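Local coordinates for cytochrome P450 (Rhodococcus erythropolis, PDB 3WEC), which probably uses its heme iron to N-hydroxylate the quinolone ring of an aurachin RE biosynthetic intermediate, the step that confers antibiotic activity on these alkaloids, at residues L13-P17 against V29-L33; E292-F296 against D340-R346; A300-I306 against A323-A329; G331-V336 against D348-S353. All coordinates share one frame. Residue numbers count along the deposited sequence, not the author numbering.

Interaction 1: L13-P17 against V29-L33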
# COMPACT_ATOMS: atom_id res chain seq x y z
N LEU A 13 10.49 -24.42 -8.98
CA LEU A 13 9.48 -23.39 -9.02
C LEU A 13 9.50 -22.58 -7.73
O LEU A 13 9.43 -21.35 -7.76
CB LEU A 13 8.08 -24.01 -9.22
CG LEU A 13 6.99 -23.22 -9.98
CD1 LEU A 13 5.60 -23.75 -9.64
CD2 LEU A 13 7.05 -21.70 -9.77
N ALA A 14 9.58 -23.28 -6.59
CA ALA A 14 9.62 -22.65 -5.28
C ALA A 14 10.76 -21.64 -5.17
O ALA A 14 10.53 -20.47 -4.84
CB ALA A 14 9.71 -23.68 -4.17
N VAL A 15 11.98 -22.09 -5.48
CA VAL A 15 13.18 -21.23 -5.50
C VAL A 15 12.98 -19.97 -6.36
O VAL A 15 13.75 -19.01 -6.27
CB VAL A 15 14.43 -22.03 -5.99
CG1 VAL A 15 15.71 -21.20 -5.92
CG2 VAL A 15 14.61 -23.31 -5.18
N ASN A 16 11.93 -19.97 -7.18
CA ASN A 16 11.69 -18.85 -8.09
C ASN A 16 11.17 -17.50 -7.50
O ASN A 16 11.69 -16.45 -7.88
CB ASN A 16 10.89 -19.30 -9.31
CG ASN A 16 11.17 -18.45 -10.54
OD1 ASN A 16 10.78 -17.27 -10.61
ND2 ASN A 16 11.87 -19.04 -11.51
N PRO A 17 10.14 -17.52 -6.62
CA PRO A 17 9.97 -16.33 -5.74
C PRO A 17 11.10 -16.21 -4.70
O PRO A 17 11.13 -17.01 -3.77
CB PRO A 17 8.64 -16.63 -5.01
CG PRO A 17 7.89 -17.49 -5.95
CD PRO A 17 8.92 -18.36 -6.63
N VAL A 29 5.40 -16.42 -13.54
CA VAL A 29 5.80 -17.31 -12.45
C VAL A 29 4.62 -17.53 -11.50
O VAL A 29 4.45 -18.62 -10.96
CB VAL A 29 7.03 -16.77 -11.68
CG1 VAL A 29 7.33 -17.63 -10.46
CG2 VAL A 29 8.24 -16.67 -12.61
N TYR A 30 3.83 -16.47 -11.33
CA TYR A 30 2.54 -16.53 -10.64
C TYR A 30 1.61 -17.48 -11.37
O TYR A 30 0.80 -18.16 -10.75
CB TYR A 30 1.88 -15.15 -10.60
CG TYR A 30 2.49 -14.10 -9.66
CD1 TYR A 30 2.30 -12.74 -9.89
CD2 TYR A 30 3.22 -14.46 -8.54
CE1 TYR A 30 2.83 -11.78 -9.05
CE2 TYR A 30 3.75 -13.49 -7.68
CZ TYR A 30 3.56 -12.15 -7.94
OH TYR A 30 4.11 -11.19 -7.09
N ALA A 31 1.72 -17.50 -12.70
CA ALA A 31 0.95 -18.42 -13.51
C ALA A 31 1.34 -19.89 -13.18
O ALA A 31 0.47 -20.69 -12.83
CB ALA A 31 1.09 -18.11 -14.99
N ARG A 32 2.65 -20.19 -13.26
CA ARG A 32 3.20 -21.50 -12.88
C ARG A 32 2.64 -21.94 -11.53
O ARG A 32 2.09 -23.02 -11.42
CB ARG A 32 4.75 -21.49 -12.81
CG ARG A 32 5.50 -21.58 -14.14
CD ARG A 32 6.90 -22.12 -13.91
NE ARG A 32 6.89 -23.58 -13.90
CZ ARG A 32 7.80 -24.37 -13.33
NH1 ARG A 32 8.82 -23.85 -12.65
NH2 ARG A 32 7.68 -25.69 -13.40
N LEU A 33 2.76 -21.07 -10.52
CA LEU A 33 2.18 -21.31 -9.19
C LEU A 33 0.70 -21.75 -9.15
O LEU A 33 0.36 -22.70 -8.47
CB LEU A 33 2.37 -20.09 -8.27
CG LEU A 33 3.67 -20.03 -7.48
CD1 LEU A 33 3.74 -18.76 -6.64
CD2 LEU A 33 3.86 -21.26 -6.60
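The bump in this contact is the Leu13 side chain, whose residue gives 108 of the 331 Å² buried between the two segments. It enters a hollow on one flank of helix 27-36 bounded by Val29, Arg32 and Leu33. Three measurements define the fit: Leu13 CD2 lies 4.1 Å from Val29 CG1, Leu13 CD1 lies 4.3 Å from Leu33 CD2, and Leu13 CG lies 3.3 Å from Arg32 NH1, over one face of the guanidinium. Val29 and Leu33 are one turn apart, linked by the bond from Leu33 N to Val29 O (3.0 Å), so their side chains form neighbouring walls of a groove. A type I turn from Leu13 to Asn16 folds the chain back, and Pro17 then leans on the same two walls, with CD 4.2 Å from Val29 CG1 and CG 4.4 Å from Leu33 CD1. Asn16 covers the outer side of Val29, its OD1 3.3 Å from Val29 CG2. Beyond the pair, Phe22 touches Asn16 and Val29, while Leu33 also packs on His40 of strand 39-41. No hydrogen bond crosses between the segments, and Arg32 directs its charge to a salt bridge with Glu36. The N-terminal chain is therefore held on this helix by apolar shape matching, with the guanidinium serving as a flat surface against Leu13.

Interaction 2: E292-F296 against D340-R346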
# COMPACT_ATOMS: atom_id res chain seq x y z
N GLU A 292 -9.13 -1.51 -12.25
CA GLU A 292 -8.44 -2.40 -13.19
C GLU A 292 -6.91 -2.27 -13.14
O GLU A 292 -6.21 -3.29 -13.08
CB GLU A 292 -8.94 -2.19 -14.63
CG GLU A 292 -8.24 -3.09 -15.65
CD GLU A 292 -8.58 -4.59 -15.54
OE1 GLU A 292 -9.17 -5.07 -14.55
OE2 GLU A 292 -8.25 -5.33 -16.49
N VAL A 293 -6.40 -1.04 -13.18
CA VAL A 293 -4.98 -0.81 -12.90
C VAL A 293 -4.61 -1.56 -11.61
O VAL A 293 -3.70 -2.40 -11.57
CB VAL A 293 -4.69 0.72 -12.83
CG1 VAL A 293 -3.28 1.04 -12.40
CG2 VAL A 293 -4.98 1.39 -14.18
N LEU A 294 -5.38 -1.30 -10.56
CA LEU A 294 -5.05 -1.80 -9.22
C LEU A 294 -5.08 -3.33 -9.21
O LEU A 294 -4.27 -3.96 -8.50
CB LEU A 294 -6.00 -1.24 -8.15
CG LEU A 294 -5.78 0.17 -7.59
CD1 LEU A 294 -7.03 0.66 -6.90
CD2 LEU A 294 -4.64 0.31 -6.61
N ARG A 295 -5.99 -3.89 -10.03
CA ARG A 295 -6.06 -5.34 -10.24
C ARG A 295 -4.86 -5.90 -11.04
O ARG A 295 -4.22 -6.85 -10.60
CB ARG A 295 -7.38 -5.77 -10.91
CG ARG A 295 -7.54 -7.28 -10.91
CD ARG A 295 -8.57 -7.78 -11.93
NE ARG A 295 -8.29 -7.49 -13.33
CZ ARG A 295 -7.48 -8.19 -14.14
NH1 ARG A 295 -6.78 -9.23 -13.69
NH2 ARG A 295 -7.36 -7.85 -15.41
N PHE A 296 -4.62 -5.30 -12.21
CA PHE A 296 -3.55 -5.70 -13.15
C PHE A 296 -2.16 -5.42 -12.59
O PHE A 296 -1.23 -6.18 -12.81
CB PHE A 296 -3.72 -4.95 -14.49
CG PHE A 296 -2.92 -5.51 -15.62
CD1 PHE A 296 -3.29 -6.69 -16.25
CD2 PHE A 296 -1.79 -4.82 -16.10
CE1 PHE A 296 -2.53 -7.19 -17.33
CE2 PHE A 296 -1.04 -5.33 -17.16
CZ PHE A 296 -1.42 -6.52 -17.79
N ASP A 340 -5.40 -11.98 -17.57
CA ASP A 340 -4.08 -11.50 -18.00
C ASP A 340 -4.21 -10.34 -19.01
O ASP A 340 -3.19 -9.75 -19.41
CB ASP A 340 -3.18 -12.64 -18.52
CG ASP A 340 -2.51 -13.43 -17.37
OD1 ASP A 340 -2.47 -14.66 -17.44
OD2 ASP A 340 -2.00 -12.85 -16.40
N THR A 341 -5.44 -10.01 -19.39
CA THR A 341 -5.73 -8.86 -20.28
C THR A 341 -6.10 -7.65 -19.45
O THR A 341 -6.98 -7.71 -18.57
CB THR A 341 -6.83 -9.15 -21.33
OG1 THR A 341 -6.43 -10.24 -22.18
CG2 THR A 341 -7.09 -7.91 -22.21
N PHE A 342 -5.40 -6.56 -19.72
CA PHE A 342 -5.72 -5.31 -19.09
C PHE A 342 -6.85 -4.72 -19.90
O PHE A 342 -6.68 -4.38 -21.08
CB PHE A 342 -4.49 -4.37 -19.00
CG PHE A 342 -4.82 -2.99 -18.45
CD1 PHE A 342 -4.86 -1.88 -19.29
CD2 PHE A 342 -5.05 -2.79 -17.09
CE1 PHE A 342 -5.15 -0.63 -18.79
CE2 PHE A 342 -5.31 -1.52 -16.58
CZ PHE A 342 -5.37 -0.44 -17.44
N SER A 343 -8.03 -4.63 -19.27
CA SER A 343 -9.21 -4.05 -19.91
C SER A 343 -9.92 -3.10 -18.97
O SER A 343 -10.37 -3.49 -17.90
CB SER A 343 -10.16 -5.13 -20.42
OG SER A 343 -11.39 -4.56 -20.86
N VAL A 344 -10.01 -1.84 -19.37
CA VAL A 344 -10.62 -0.79 -18.57
C VAL A 344 -12.14 -0.80 -18.77
O VAL A 344 -12.87 -0.01 -18.17
CB VAL A 344 -10.07 0.60 -18.99
CG1 VAL A 344 -10.86 1.71 -18.35
CG2 VAL A 344 -8.60 0.74 -18.63
N THR A 345 -12.62 -1.71 -19.61
CA THR A 345 -14.07 -1.77 -19.80
C THR A 345 -14.75 -2.92 -19.05
O THR A 345 -15.96 -3.07 -19.14
CB THR A 345 -14.47 -1.72 -21.28
OG1 THR A 345 -13.73 -2.71 -22.00
CG2 THR A 345 -14.16 -0.35 -21.86
N ARG A 346 -13.98 -3.70 -18.31
CA ARG A 346 -14.52 -4.72 -17.40
C ARG A 346 -15.72 -4.24 -16.56
O ARG A 346 -15.56 -3.39 -15.67
CB ARG A 346 -13.43 -5.23 -16.46
CG ARG A 346 -12.79 -6.52 -16.91
CD ARG A 346 -11.64 -6.88 -15.99
NE ARG A 346 -10.53 -7.50 -16.73
CZ ARG A 346 -10.60 -8.65 -17.39
NH1 ARG A 346 -9.52 -9.13 -18.01
NH2 ARG A 346 -11.73 -9.34 -17.42
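Glu292 has both carboxylate oxygens engaged. OE1 accepts from Arg295 NE (2.8 Å, 165° at the hydrogen). OE2 takes three donors: Arg295 NH2 at 2.9 Å, Ser343 N at 2.9 Å (171°), and Arg346 NE at 3.2 Å (158°). The bonds from the two arginines are salt bridges, and the shared carboxylate lets Arg295 NH2 and Arg346 NE approach to 3.5 Å despite their like charges. The remaining donors are also satisfied: Arg346 NH1 bonds to Thr341 O (3.0 Å), Arg346 NH2 pairs with Glu337, and Arg295 NH1 reaches the carbonyls of Asn332 and Gly339. Beside this polar cluster lies an apolar one. Phe342 CB sits 3.6 Å from the centroid of the Phe296 ring, 5° off its normal, a CH-pi contact, and Phe342 CZ meets Val293 CG2 at 3.8 Å. Glu292 and Arg295, three residues apart on helix 286-296, form the ExxR motif of the P450 fold; with Arg346 from the loop they build its Glu-Arg-Arg triad.

Interaction 3: A300-I306 against A323-A329. With AUI (3-[(2E,6E,9R)-9-hydroxy-3,7,11-trimethyldodeca-2,6,10-trien-1-yl]-2-methylquinolin-4(1H)-one), chain C.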
# COMPACT_ATOMS: atom_id res chain seq x y z
N ALA A 300 0.90 -3.50 -3.82
CA ALA A 300 1.32 -4.54 -2.91
C ALA A 300 1.00 -5.92 -3.50
O ALA A 300 -0.16 -6.24 -3.68
CB ALA A 300 0.65 -4.38 -1.55
N HIS A 301 2.03 -6.71 -3.79
CA HIS A 301 1.85 -8.09 -4.29
C HIS A 301 1.52 -9.09 -3.22
O HIS A 301 0.99 -10.17 -3.51
CB HIS A 301 3.07 -8.55 -5.15
CG HIS A 301 3.01 -8.04 -6.57
ND1 HIS A 301 3.42 -8.79 -7.63
CD2 HIS A 301 2.56 -6.82 -7.10
CE1 HIS A 301 3.25 -8.08 -8.77
NE2 HIS A 301 2.73 -6.88 -8.44
N GLU A 302 1.86 -8.75 -1.97
CA GLU A 302 1.44 -9.55 -0.81
C GLU A 302 0.83 -8.85 0.42
O GLU A 302 1.17 -7.70 0.74
CB GLU A 302 2.54 -10.48 -0.35
CG GLU A 302 3.92 -9.87 -0.24
CD GLU A 302 4.97 -10.96 -0.19
OE1 GLU A 302 4.77 -11.98 -0.89
OE2 GLU A 302 5.96 -10.84 0.55
N ALA A 303 -0.10 -9.57 1.05
CA ALA A 303 -0.62 -9.28 2.38
C ALA A 303 -0.12 -10.42 3.30
O ALA A 303 0.12 -11.53 2.82
CB ALA A 303 -2.13 -9.26 2.35
N GLY A 304 0.04 -10.17 4.60
CA GLY A 304 0.55 -11.21 5.51
C GLY A 304 -0.45 -11.66 6.57
O GLY A 304 -1.23 -10.84 7.05
N ARG A 305 -0.44 -12.95 6.91
CA ARG A 305 -1.24 -13.46 8.02
C ARG A 305 -0.45 -14.42 8.89
O ARG A 305 0.57 -14.97 8.47
CB ARG A 305 -2.52 -14.18 7.56
CG ARG A 305 -3.61 -13.30 6.98
CD ARG A 305 -4.09 -12.23 7.95
NE ARG A 305 -5.20 -11.47 7.37
CZ ARG A 305 -5.07 -10.38 6.60
NH1 ARG A 305 -3.87 -9.89 6.26
NH2 ARG A 305 -6.17 -9.79 6.15
N ILE A 306 -0.94 -14.58 10.12
CA ILE A 306 -0.44 -15.53 11.07
C ILE A 306 -1.66 -16.37 11.42
O ILE A 306 -2.72 -15.82 11.75
CB ILE A 306 0.08 -14.85 12.36
CG1 ILE A 306 1.06 -13.69 12.04
CG2 ILE A 306 0.69 -15.88 13.31
CD1 ILE A 306 2.37 -14.11 11.39
N ALA A 323 3.49 -18.21 9.46
CA ALA A 323 3.27 -17.03 8.62
C ALA A 323 2.77 -17.47 7.24
O ALA A 323 3.23 -18.47 6.69
CB ALA A 323 4.55 -16.24 8.49
N VAL A 324 1.81 -16.72 6.71
CA VAL A 324 1.20 -17.00 5.42
C VAL A 324 1.25 -15.72 4.61
O VAL A 324 0.78 -14.66 5.04
CB VAL A 324 -0.27 -17.46 5.58
CG1 VAL A 324 -0.96 -17.56 4.22
CG2 VAL A 324 -0.34 -18.78 6.32
N MET A 325 1.86 -15.83 3.44
CA MET A 325 2.03 -14.76 2.50
C MET A 325 0.92 -14.87 1.48
O MET A 325 0.87 -15.85 0.72
CB MET A 325 3.37 -14.99 1.81
CG MET A 325 4.23 -13.77 1.72
SD MET A 325 4.74 -13.28 3.37
CE MET A 325 6.42 -13.90 3.28
N VAL A 326 0.02 -13.91 1.43
CA VAL A 326 -1.10 -14.02 0.50
C VAL A 326 -0.79 -13.24 -0.78
O VAL A 326 -0.67 -12.02 -0.73
CB VAL A 326 -2.41 -13.51 1.14
CG1 VAL A 326 -3.52 -13.45 0.11
CG2 VAL A 326 -2.82 -14.41 2.29
N LEU A 327 -0.68 -13.93 -1.91
CA LEU A 327 -0.31 -13.26 -3.18
C LEU A 327 -1.48 -12.59 -3.87
O LEU A 327 -2.08 -13.15 -4.79
CB LEU A 327 0.34 -14.24 -4.16
CG LEU A 327 1.85 -14.40 -4.30
CD1 LEU A 327 2.66 -14.05 -3.05
CD2 LEU A 327 2.11 -15.82 -4.74
N LEU A 328 -1.80 -11.40 -3.40
CA LEU A 328 -2.84 -10.56 -3.98
C LEU A 328 -2.71 -10.42 -5.49
O LEU A 328 -3.71 -10.51 -6.22
CB LEU A 328 -2.77 -9.18 -3.33
CG LEU A 328 -2.70 -9.02 -1.80
CD1 LEU A 328 -2.63 -7.54 -1.50
CD2 LEU A 328 -3.92 -9.61 -1.10
N ALA A 329 -1.47 -10.22 -5.96
CA ALA A 329 -1.16 -10.00 -7.37
C ALA A 329 -1.51 -11.23 -8.23
O ALA A 329 -2.08 -11.09 -9.32
CB ALA A 329 0.30 -9.60 -7.54
O13 AUI C . -0.28 -5.19 6.07
C1 AUI C . -0.39 -4.14 5.40
C4 AUI C . -0.66 -2.87 6.11
C5 AUI C . -0.76 -2.84 7.50
C6 AUI C . -0.98 -1.63 8.15
C7 AUI C . -1.08 -0.47 7.37
C8 AUI C . -0.98 -0.46 5.97
C9 AUI C . -0.76 -1.63 5.28
N10 AUI C . -0.61 -1.65 3.92
C3 AUI C . -0.39 -2.77 3.20
C11 AUI C . -0.25 -2.72 1.69
C2 AUI C . -0.27 -4.09 3.90
C12 AUI C . 0.01 -5.34 3.12
C14 AUI C . 1.42 -5.25 2.53
C15 AUI C . 2.66 -5.01 3.03
C26 AUI C . 3.01 -4.70 4.47
C16 AUI C . 3.75 -5.02 1.99
C17 AUI C . 4.85 -6.07 2.13
C18 AUI C . 4.91 -6.70 3.50
C19 AUI C . 5.58 -7.82 3.83
C27 AUI C . 6.43 -8.63 2.88
C20 AUI C . 5.51 -8.26 5.27
C21 AUI C . 4.30 -9.12 5.65
O28 AUI C . 4.31 -9.20 7.07
C22 AUI C . 2.94 -8.56 5.29
C23 AUI C . 2.04 -7.95 6.11
C24 AUI C . 0.75 -7.54 5.50
C25 AUI C . 2.20 -7.61 7.59
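Strands 303-306 and 323-326 form the antiparallel core pair of the mixed β1 sheet of the P450 fold, their axes 4.6 Å apart with directions at 155°. Ala303 and Val326 exchange two bonds (Ala303 N to Val326 O, 3.1 Å; Val326 N to Ala303 O, 2.8 Å), as do Arg305 and Val324 (both N to O, 2.8 Å). On the face bearing Ala303 and Arg305, Val324 and Val326 share a t rotamer. Beyond the strands Leu328, in its m,t rotamer, brings CD2 to 3.9 Å from Ala303 CB. On the other face Ile306, with both angles m, curls CD1 to 4.2 Å from Ala323 CB. Glu302, just before the paired residues and with chi1 p, places OE1 3.2 Å from Met325 CG. His301, at chi1 m, receives Ala329 CB 3.3 Å from its ring centroid, 15° off the normal, and bonds through ND1 to Tyr30. The edge of the ligand pocket lies here: Glu302 O is 3.0 Å from AUI C14, Ala300 CB is 3.8 Å from AUI C11, and an ideal CB on Gly304 would fall 2.6 Å from AUI C22. Arg305 starts on the same face as Val324 and Val326, but its m,m,t side chain leads away, so that NH1 donates both to a heme propionate oxygen, O1A, and to Gly304 O, the latter 2.9 Å from Arg305 NH1.

Interaction 4: G331-V336 against D348-S353. With HEM (protoporphyrin IX containing Fe), chain B.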
# COMPACT_ATOMS: atom_id res chain seq x y z
N GLY A 331 -3.74 -13.94 -7.25
CA GLY A 331 -5.18 -14.11 -7.20
C GLY A 331 -5.88 -13.22 -8.19
O GLY A 331 -6.70 -13.68 -8.95
N ASN A 332 -5.54 -11.93 -8.21
CA ASN A 332 -6.16 -10.97 -9.12
C ASN A 332 -6.21 -11.41 -10.59
O ASN A 332 -7.19 -11.11 -11.30
CB ASN A 332 -5.46 -9.62 -9.00
CG ASN A 332 -5.84 -8.89 -7.70
OD1 ASN A 332 -6.75 -9.30 -6.98
ND2 ASN A 332 -5.11 -7.82 -7.40
N ARG A 333 -5.14 -12.09 -11.05
CA ARG A 333 -5.02 -12.47 -12.45
C ARG A 333 -6.09 -13.52 -12.83
O ARG A 333 -6.40 -13.70 -14.00
CB ARG A 333 -3.58 -12.92 -12.81
CG ARG A 333 -2.53 -11.81 -12.81
CD ARG A 333 -3.02 -10.58 -13.59
NE ARG A 333 -2.02 -9.51 -13.68
CZ ARG A 333 -1.10 -9.45 -14.65
NH1 ARG A 333 -1.05 -10.42 -15.58
NH2 ARG A 333 -0.24 -8.46 -14.69
N GLU A 334 -6.69 -14.14 -11.81
CA GLU A 334 -7.85 -15.02 -12.03
C GLU A 334 -9.15 -14.52 -11.35
O GLU A 334 -10.12 -15.26 -11.27
CB GLU A 334 -7.52 -16.49 -11.67
CG GLU A 334 -7.24 -16.76 -10.19
CD GLU A 334 -7.05 -18.23 -9.85
OE1 GLU A 334 -6.70 -19.01 -10.75
OE2 GLU A 334 -7.27 -18.62 -8.68
N ALA A 335 -9.17 -13.27 -10.88
CA ALA A 335 -10.37 -12.72 -10.21
C ALA A 335 -11.52 -12.41 -11.20
O ALA A 335 -12.69 -12.38 -10.81
CB ALA A 335 -10.03 -11.50 -9.37
N VAL A 336 -11.16 -12.19 -12.46
CA VAL A 336 -12.07 -11.88 -13.57
C VAL A 336 -11.76 -12.81 -14.76
O VAL A 336 -10.68 -13.41 -14.80
CB VAL A 336 -11.91 -10.41 -14.02
CG1 VAL A 336 -12.37 -9.43 -12.95
CG2 VAL A 336 -10.46 -10.11 -14.41
N ASP A 348 -17.29 -5.23 -13.98
CA ASP A 348 -16.98 -6.32 -13.06
C ASP A 348 -15.99 -5.81 -12.00
O ASP A 348 -16.41 -5.28 -10.94
CB ASP A 348 -16.40 -7.50 -13.89
CG ASP A 348 -16.00 -8.72 -13.04
OD1 ASP A 348 -15.44 -8.59 -11.93
OD2 ASP A 348 -16.20 -9.85 -13.54
N VAL A 349 -14.69 -5.95 -12.30
CA VAL A 349 -13.56 -5.52 -11.42
C VAL A 349 -13.62 -6.00 -9.94
O VAL A 349 -13.84 -5.21 -9.01
CB VAL A 349 -13.24 -4.01 -11.50
CG1 VAL A 349 -11.86 -3.76 -10.89
CG2 VAL A 349 -13.26 -3.50 -12.94
N SER A 350 -13.43 -7.31 -9.78
CA SER A 350 -13.26 -7.98 -8.49
C SER A 350 -11.76 -7.97 -8.32
O SER A 350 -11.03 -8.25 -9.31
CB SER A 350 -13.80 -9.42 -8.62
OG SER A 350 -13.50 -10.23 -7.49
N SER A 351 -11.29 -7.62 -7.12
CA SER A 351 -9.85 -7.44 -6.89
C SER A 351 -9.49 -7.71 -5.42
O SER A 351 -10.30 -7.44 -4.52
CB SER A 351 -9.42 -6.01 -7.30
OG SER A 351 -8.17 -5.61 -6.75
N LEU A 352 -8.30 -8.27 -5.20
CA LEU A 352 -7.75 -8.44 -3.85
C LEU A 352 -6.78 -7.31 -3.42
O LEU A 352 -6.20 -7.39 -2.35
CB LEU A 352 -7.07 -9.80 -3.70
CG LEU A 352 -7.96 -11.02 -3.94
CD1 LEU A 352 -7.04 -12.20 -4.18
CD2 LEU A 352 -8.89 -11.26 -2.77
N SER A 353 -6.64 -6.25 -4.21
CA SER A 353 -5.56 -5.28 -3.95
C SER A 353 -5.64 -4.48 -2.62
O SER A 353 -4.64 -3.95 -2.17
CB SER A 353 -5.33 -4.38 -5.17
OG SER A 353 -5.05 -5.23 -6.27
CHA HEM B . -4.28 -1.84 5.02
CHB HEM B . -3.56 -1.80 0.11
CHC HEM B . -3.90 3.10 0.09
CHD HEM B . -4.43 3.04 5.11
C1A HEM B . -4.01 -2.17 3.64
C2A HEM B . -3.67 -3.57 3.24
C3A HEM B . -3.47 -3.53 1.81
C4A HEM B . -3.67 -2.12 1.49
CMA HEM B . -3.11 -4.70 0.87
CAA HEM B . -3.57 -4.89 4.03
CBA HEM B . -5.01 -5.41 4.02
CGA HEM B . -5.09 -6.86 4.55
O1A HEM B . -4.22 -7.33 5.33
O2A HEM B . -6.10 -7.55 4.21
C1B HEM B . -3.58 -0.40 -0.31
C2B HEM B . -3.54 -0.11 -1.74
C3B HEM B . -3.61 1.33 -1.70
C4B HEM B . -3.69 1.70 -0.29
CMB HEM B . -3.40 -0.99 -2.94
CAB HEM B . -3.59 2.17 -2.92
CBB HEM B . -2.84 3.24 -2.96
C1C HEM B . -4.12 3.51 1.46
C2C HEM B . -4.12 4.92 1.86
C3C HEM B . -4.27 4.86 3.33
C4C HEM B . -4.32 3.47 3.72
CMC HEM B . -3.99 6.09 0.93
CAC HEM B . -4.30 5.98 4.33
CBC HEM B . -4.46 7.24 3.97
C1D HEM B . -4.37 1.64 5.56
C2D HEM B . -4.63 1.31 6.96
C3D HEM B . -4.58 -0.17 6.96
C4D HEM B . -4.37 -0.49 5.54
CMD HEM B . -4.81 2.27 8.11
CAD HEM B . -4.72 -1.10 8.13
CBD HEM B . -6.19 -1.58 8.13
CGD HEM B . -6.50 -2.51 9.26
O1D HEM B . -7.66 -2.41 9.76
O2D HEM B . -5.61 -3.32 9.66
NA HEM B . -4.13 -1.22 2.54
NB HEM B . -3.73 0.64 0.56
NC HEM B . -4.30 2.62 2.56
ND HEM B . -4.27 0.58 4.71
FE HEM B . -3.92 0.74 2.64
O HOH W 1 -1.45 0.79 2.49
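Asn332's carboxamide overlaps the backbone of Ser351 to Ser353, and the residue has 73 Å² covered by that segment, the most of any here. Its OD1 accepts a short bond from Leu352 N (2.6 Å, 167° at the hydrogen), while ND2 gives a weak one to Ser353 OG (2.8 Å, 126°), whose stronger partner is Leu294 O on helix 286-296. The receiving loop is shaped by an ST turn, in which Ser353 N donates to Ser351 OG (3.0 Å, 167°). Gly331 leaves room for Leu352: its CA is 4.0 Å from Leu352 CD1, and an ideal CB would lie only 2.7 Å from that methyl. Farther along, Ala335 CB rests 3.4 Å from Ser350 O, and Val336 CG1 lies 3.3 Å from Asp348 OD1, so packing replaces hydrogen bonding at this end. Tyr52 of helix 52-60 covers Ala335, Ser350 and Leu352. At the heme end, Ser353 O approaches the heme methyl CMB to 3.3 Å, and the Ser353 side chain is about 8 Å from that of Cys361, the axial ligand of the iron. Such an arrangement is that of the P450 K′ helix and meander, where the chain returns along the helix before entering the cysteine-ligand loop.

Overall arrangement
From the N terminus, interaction 1 closes first, folding the leading chain onto helix 27-36, and is complete before the others begin. Interaction 2 opens on helix 286-296 and closes at 340-346. Within that span interaction 3 opens and closes, pairing the central sheet strands beside heme and substrate. Interaction 4 starts at 331-336, before interaction 2 has closed, and ends at 348-353, so these two cross; Arg333 NH1 to Asp340 OD2 (2.7 Å) and Ser353 OG to Leu294 O (2.7 Å) join them. Helix 328-333 links interactions 3 and 4, with Leu328 CD2 3.4 Å from Leu352 O. Interaction 1 meets interaction 3 through Tyr30 OH and His301 ND1 (2.6 Å, probable hydrogen bond).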